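Threonine synthase (Brucella melitensis bv. 1, PDB 4F4F) probably catalyses the pyridoxal-phosphate-dependent conversion of O-phospho-L-homoserine and water to L-threonine and phosphate, the last step of threonine biosynthesis. Local coordinates at residues 387-399 against 411-424. Residues are numbered along the deposited sequence; the frame is centred on the assembly and turned at random.
Sequences LLDPHSAIGVKVA and VLATAHPAKFPDAV. With PLP (pyridoxal-5'-phosphate), chain C.
With CG turned anti to its carbonyl carbon (chi1 -54°), His391 brings CE1 over one face of the Phe420 ring, 3.4 Å from CE2, the two ring planes inclined at 58°. One face of the imidazole carries the cofactor methyl, PLP C2A. His391 ND1 donates to Asp389 OD1 at 2.8 Å, in the imidazole plane and on the oxygen's syn side, which fixes the ring's rotation, while NE2 is hydrogen-bonded to the backbone N of Ser312. Asp389 is also the N-cap of helix 390-402: OD2 accepts from Ser392 N and, nearly along its C-O axis, from Ser392 OG at 2.7 Å. Thr414 N gives Ser392 OG a weak hydrogen bond (3.1 Å). Thr414 OG1 donates to PLP N1 at 2.7 Å, so the capped helix start and the loop that follows the strand together line the pocket around the pyridine nitrogen and the C2 methyl. A water bridges Asp389 N and Ala415 O. Beyond, Leu387 CD1 meets Val424 CG1 tip to tip at 3.6 Å, and Val411 CG1 lies against the Gly395 backbone. Helix 390-402 runs antiparallel to strand 409-413, which sits between strands 103-107 and 253-258 of the mixed sheet; helix 370-384 packs against Ala393 of the helix and against Leu388 in the loop before it.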
loop_
_atom_site.group_PDB
_atom_site.type_symbol
_atom_site.label_atom_id
_atom_site.label_comp_id
_atom_site.label_asym_id
_atom_site.label_seq_id
_atom_site.Cartn_x
_atom_site.Cartn_y
_atom_site.Cartn_z
ATOM N N LEU A 387 -21.172 4.621 6.562
ATOM C CA LEU A 387 -21.018 3.234 6.184
ATOM C C LEU A 387 -19.536 2.894 5.959
ATOM O O LEU A 387 -18.908 3.436 5.059
ATOM C CB LEU A 387 -21.789 2.961 4.903
ATOM C CG LEU A 387 -21.841 1.489 4.512
ATOM C CD1 LEU A 387 -22.571 0.624 5.555
ATOM C CD2 LEU A 387 -22.501 1.395 3.140
ATOM N N LEU A 388 -19.004 1.975 6.767
ATOM C CA LEU A 388 -17.634 1.475 6.635
ATOM C C LEU A 388 -17.563 0.117 5.916
ATOM O O LEU A 388 -18.405 -0.769 6.107
ATOM C CB LEU A 388 -17.014 1.277 8.025
ATOM C CG LEU A 388 -16.784 2.511 8.889
ATOM C CD1 LEU A 388 -17.020 2.214 10.367
ATOM C CD2 LEU A 388 -15.384 3.092 8.621
ATOM N N ASP A 389 -16.490 -0.057 5.155
ATOM C CA ASP A 389 -16.083 -1.374 4.700
ATOM C C ASP A 389 -15.444 -2.111 5.913
ATOM O O ASP A 389 -15.157 -1.501 6.966
ATOM C CB ASP A 389 -15.134 -1.271 3.477
ATOM C CG ASP A 389 -13.705 -1.637 3.808
ATOM O OD1 ASP A 389 -13.277 -2.738 3.434
ATOM O OD2 ASP A 389 -13.018 -0.826 4.457
ATOM N N PRO A 390 -15.186 -3.413 5.776
ATOM C CA PRO A 390 -14.636 -4.172 6.922
ATOM C C PRO A 390 -13.204 -3.800 7.338
ATOM O O PRO A 390 -12.940 -3.687 8.522
ATOM C CB PRO A 390 -14.709 -5.629 6.465
ATOM C CG PRO A 390 -15.095 -5.614 5.030
ATOM C CD PRO A 390 -15.643 -4.285 4.682
ATOM N N HIS A 391 -12.312 -3.569 6.379
ATOM C CA HIS A 391 -10.952 -3.171 6.705
ATOM C C HIS A 391 -10.981 -1.865 7.505
ATOM O O HIS A 391 -10.328 -1.733 8.549
ATOM C CB HIS A 391 -10.096 -2.987 5.443
ATOM C CG HIS A 391 -10.077 -4.169 4.502
ATOM N ND1 HIS A 391 -11.055 -4.408 3.596
ATOM C CD2 HIS A 391 -9.133 -5.173 4.327
ATOM C CE1 HIS A 391 -10.743 -5.498 2.884
ATOM N NE2 HIS A 391 -9.570 -5.976 3.344
ATOM N N SER A 392 -11.745 -0.896 7.023
ATOM C CA SER A 392 -11.848 0.398 7.686
ATOM C C SER A 392 -12.513 0.303 9.051
ATOM O O SER A 392 -12.104 0.974 9.997
ATOM C CB SER A 392 -12.632 1.366 6.812
ATOM O OG SER A 392 -12.078 1.430 5.501
ATOM N N ALA A 393 -13.497 -0.578 9.169
ATOM C CA ALA A 393 -14.141 -0.799 10.448
ATOM C C ALA A 393 -13.175 -1.392 11.470
ATOM O O ALA A 393 -13.269 -1.079 12.654
ATOM C CB ALA A 393 -15.381 -1.672 10.285
ATOM N N ILE A 394 -12.269 -2.272 11.028
ATOM C CA ILE A 394 -11.185 -2.741 11.890
ATOM C C ILE A 394 -10.424 -1.571 12.467
ATOM O O ILE A 394 -10.225 -1.490 13.675
ATOM C CB ILE A 394 -10.259 -3.760 11.176
ATOM C CG1 ILE A 394 -11.074 -5.047 10.944
ATOM C CG2 ILE A 394 -9.004 -4.060 12.020
ATOM C CD1 ILE A 394 -10.405 -6.170 10.147
ATOM N N GLY A 395 -10.004 -0.653 11.613
ATOM C CA GLY A 395 -9.402 0.581 12.076
ATOM C C GLY A 395 -10.175 1.326 13.148
ATOM O O GLY A 395 -9.588 1.769 14.146
ATOM N N VAL A 396 -11.475 1.503 12.954
ATOM C CA VAL A 396 -12.300 2.238 13.941
ATOM C C VAL A 396 -12.381 1.466 15.258
ATOM O O VAL A 396 -12.137 2.013 16.324
ATOM C CB VAL A 396 -13.711 2.573 13.409
ATOM C CG1 VAL A 396 -14.562 3.213 14.492
ATOM C CG2 VAL A 396 -13.640 3.487 12.183
ATOM N N LYS A 397 -12.669 0.178 15.194
ATOM C CA LYS A 397 -12.717 -0.636 16.408
ATOM C C LYS A 397 -11.419 -0.500 17.248
ATOM O O LYS A 397 -11.450 -0.240 18.474
ATOM C CB LYS A 397 -12.960 -2.108 16.042
ATOM C CG LYS A 397 -13.167 -3.027 17.227
ATOM C CD LYS A 397 -11.913 -3.607 17.839
ATOM C CE LYS A 397 -12.274 -4.749 18.791
ATOM N NZ LYS A 397 -11.074 -5.415 19.361
ATOM N N VAL A 398 -10.287 -0.712 16.594
ATOM C CA VAL A 398 -8.999 -0.722 17.295
ATOM C C VAL A 398 -8.631 0.693 17.777
ATOM O O VAL A 398 -8.086 0.868 18.877
ATOM C CB VAL A 398 -7.889 -1.320 16.391
ATOM C CG1 VAL A 398 -6.489 -1.144 16.998
ATOM C CG2 VAL A 398 -8.170 -2.785 16.078
ATOM N N ALA A 399 -8.900 1.706 16.940
ATOM C CA ALA A 399 -8.670 3.109 17.319
ATOM C C ALA A 399 -9.387 3.394 18.638
ATOM O O ALA A 399 -8.808 3.968 19.529
ATOM C CB ALA A 399 -9.171 4.055 16.249
ATOM N N VAL A 411 -8.563 7.771 11.571
ATOM C CA VAL A 411 -8.594 6.361 11.211
ATOM C C VAL A 411 -8.583 6.313 9.688
ATOM O O VAL A 411 -9.420 6.919 9.048
ATOM C CB VAL A 411 -9.886 5.674 11.712
ATOM C CG1 VAL A 411 -9.887 4.199 11.371
ATOM C CG2 VAL A 411 -10.080 5.882 13.216
ATOM N N LEU A 412 -7.656 5.572 9.131
ATOM C CA LEU A 412 -7.561 5.390 7.681
ATOM C C LEU A 412 -8.640 4.425 7.197
ATOM O O LEU A 412 -8.701 3.249 7.634
ATOM C CB LEU A 412 -6.173 4.875 7.283
ATOM C CG LEU A 412 -5.014 5.851 7.100
ATOM C CD1 LEU A 412 -4.936 6.877 8.216
ATOM C CD2 LEU A 412 -3.669 5.159 6.785
ATOM N N ALA A 413 -9.499 4.934 6.320
ATOM C CA ALA A 413 -10.464 4.121 5.611
ATOM C C ALA A 413 -9.865 3.686 4.264
ATOM O O ALA A 413 -9.746 4.464 3.339
ATOM C CB ALA A 413 -11.797 4.862 5.444
ATOM N N THR A 414 -9.515 2.404 4.165
ATOM C CA THR A 414 -8.674 1.914 3.102
ATOM C C THR A 414 -9.425 1.364 1.888
ATOM O O THR A 414 -8.799 1.080 0.894
ATOM C CB THR A 414 -7.726 0.817 3.648
ATOM O OG1 THR A 414 -8.490 -0.159 4.350
ATOM C CG2 THR A 414 -6.706 1.397 4.656
ATOM N N ALA A 415 -10.736 1.215 1.970
ATOM C CA ALA A 415 -11.569 0.796 0.819
ATOM C C ALA A 415 -12.965 1.316 0.977
ATOM O O ALA A 415 -13.430 1.474 2.096
ATOM C CB ALA A 415 -11.632 -0.714 0.687
ATOM N N HIS A 416 -13.641 1.505 -0.159
ATOM C CA HIS A 416 -15.037 1.898 -0.197
ATOM C C HIS A 416 -15.858 0.692 0.184
ATOM O O HIS A 416 -15.514 -0.426 -0.228
ATOM C CB HIS A 416 -15.384 2.339 -1.620
ATOM C CG HIS A 416 -16.734 3.008 -1.766
ATOM N ND1 HIS A 416 -17.886 2.317 -1.858
ATOM C CD2 HIS A 416 -17.068 4.360 -1.914
ATOM C CE1 HIS A 416 -18.907 3.183 -2.020
ATOM N NE2 HIS A 416 -18.406 4.433 -2.046
ATOM N N PRO A 417 -16.960 0.886 0.945
ATOM C CA PRO A 417 -17.814 -0.265 1.243
ATOM C C PRO A 417 -18.292 -1.101 0.040
ATOM O O PRO A 417 -18.463 -2.309 0.187
ATOM C CB PRO A 417 -19.015 0.335 2.000
ATOM C CG PRO A 417 -18.874 1.808 1.932
ATOM C CD PRO A 417 -17.446 2.118 1.604
ATOM N N ALA A 418 -18.458 -0.493 -1.125
ATOM C CA ALA A 418 -18.889 -1.237 -2.307
ATOM C C ALA A 418 -17.862 -2.241 -2.834
ATOM O O ALA A 418 -18.213 -3.061 -3.662
ATOM C CB ALA A 418 -19.336 -0.302 -3.433
ATOM N N LYS A 419 -16.620 -2.180 -2.357
ATOM C CA LYS A 419 -15.589 -3.153 -2.713
ATOM C C LYS A 419 -15.757 -4.480 -1.975
ATOM O O LYS A 419 -15.174 -5.490 -2.393
ATOM C CB LYS A 419 -14.171 -2.611 -2.431
ATOM C CG LYS A 419 -13.567 -1.719 -3.511
ATOM C CD LYS A 419 -13.519 -2.468 -4.850
ATOM C CE LYS A 419 -12.224 -2.317 -5.647
ATOM N NZ LYS A 419 -10.952 -2.504 -4.928
ATOM N N PHE A 420 -16.527 -4.484 -0.882
ATOM C CA PHE A 420 -16.725 -5.693 -0.060
ATOM C C PHE A 420 -18.175 -5.744 0.371
ATOM O O PHE A 420 -18.478 -5.749 1.563
ATOM C CB PHE A 420 -15.736 -5.671 1.114
ATOM C CG PHE A 420 -14.305 -5.701 0.654
ATOM C CD1 PHE A 420 -13.743 -6.883 0.195
ATOM C CD2 PHE A 420 -13.573 -4.524 0.542
ATOM C CE1 PHE A 420 -12.455 -6.909 -0.300
ATOM C CE2 PHE A 420 -12.294 -4.537 0.050
ATOM C CZ PHE A 420 -11.729 -5.731 -0.376
ATOM N N PRO A 421 -19.087 -5.791 -0.611
ATOM C CA PRO A 421 -20.498 -5.681 -0.325
ATOM C C PRO A 421 -21.052 -6.840 0.522
ATOM O O PRO A 421 -21.958 -6.612 1.313
ATOM C CB PRO A 421 -21.130 -5.678 -1.717
ATOM C CG PRO A 421 -20.198 -6.494 -2.551
ATOM C CD PRO A 421 -18.837 -6.157 -2.022
ATOM N N ASP A 422 -20.510 -8.055 0.377
ATOM C CA ASP A 422 -21.052 -9.215 1.128
ATOM C C ASP A 422 -20.924 -9.012 2.641
ATOM O O ASP A 422 -21.876 -9.240 3.422
ATOM C CB ASP A 422 -20.335 -10.529 0.767
ATOM C CG ASP A 422 -20.697 -11.052 -0.618
ATOM O OD1 ASP A 422 -21.590 -10.497 -1.275
ATOM O OD2 ASP A 422 -20.067 -12.050 -1.039
ATOM N N ALA A 423 -19.726 -8.631 3.050
ATOM C CA ALA A 423 -19.438 -8.459 4.456
ATOM C C ALA A 423 -20.231 -7.273 5.001
ATOM O O ALA A 423 -20.737 -7.331 6.102
ATOM C CB ALA A 423 -17.960 -8.240 4.660
ATOM N N VAL A 424 -20.355 -6.210 4.218
ATOM C CA VAL A 424 -21.059 -5.005 4.684
ATOM C C VAL A 424 -22.541 -5.366 4.854
ATOM O O VAL A 424 -23.144 -5.046 5.873
ATOM C CB VAL A 424 -20.885 -3.811 3.727
ATOM C CG1 VAL A 424 -21.746 -2.627 4.151
ATOM C CG2 VAL A 424 -19.418 -3.406 3.641
HETATM N N1 PLP C . -6.872 -2.300 3.759
HETATM C C2 PLP C . -7.117 -2.458 2.402
HETATM C C2A PLP C . -8.459 -2.199 1.752
HETATM C C3 PLP C . -6.003 -2.885 1.508
HETATM O O3 PLP C . -6.241 -3.034 0.156
HETATM C C4 PLP C . -4.667 -3.147 2.158
HETATM C C4A PLP C . -3.463 -3.569 1.379
HETATM C C5 PLP C . -4.514 -2.935 3.619
HETATM C C6 PLP C . -5.654 -2.503 4.339
HETATM C C5A PLP C . -3.133 -3.150 4.272
HETATM O O4P PLP C . -2.079 -2.213 3.797
HETATM P P PLP C . -0.471 -2.321 4.127
HETATM O O1P PLP C . -0.381 -2.470 5.638
HETATM O O2P PLP C . -0.032 -3.554 3.363
HETATM O O3P PLP C . 0.205 -1.068 3.613
HETATM O O HOH W 1 -14.917 2.330 4.333
#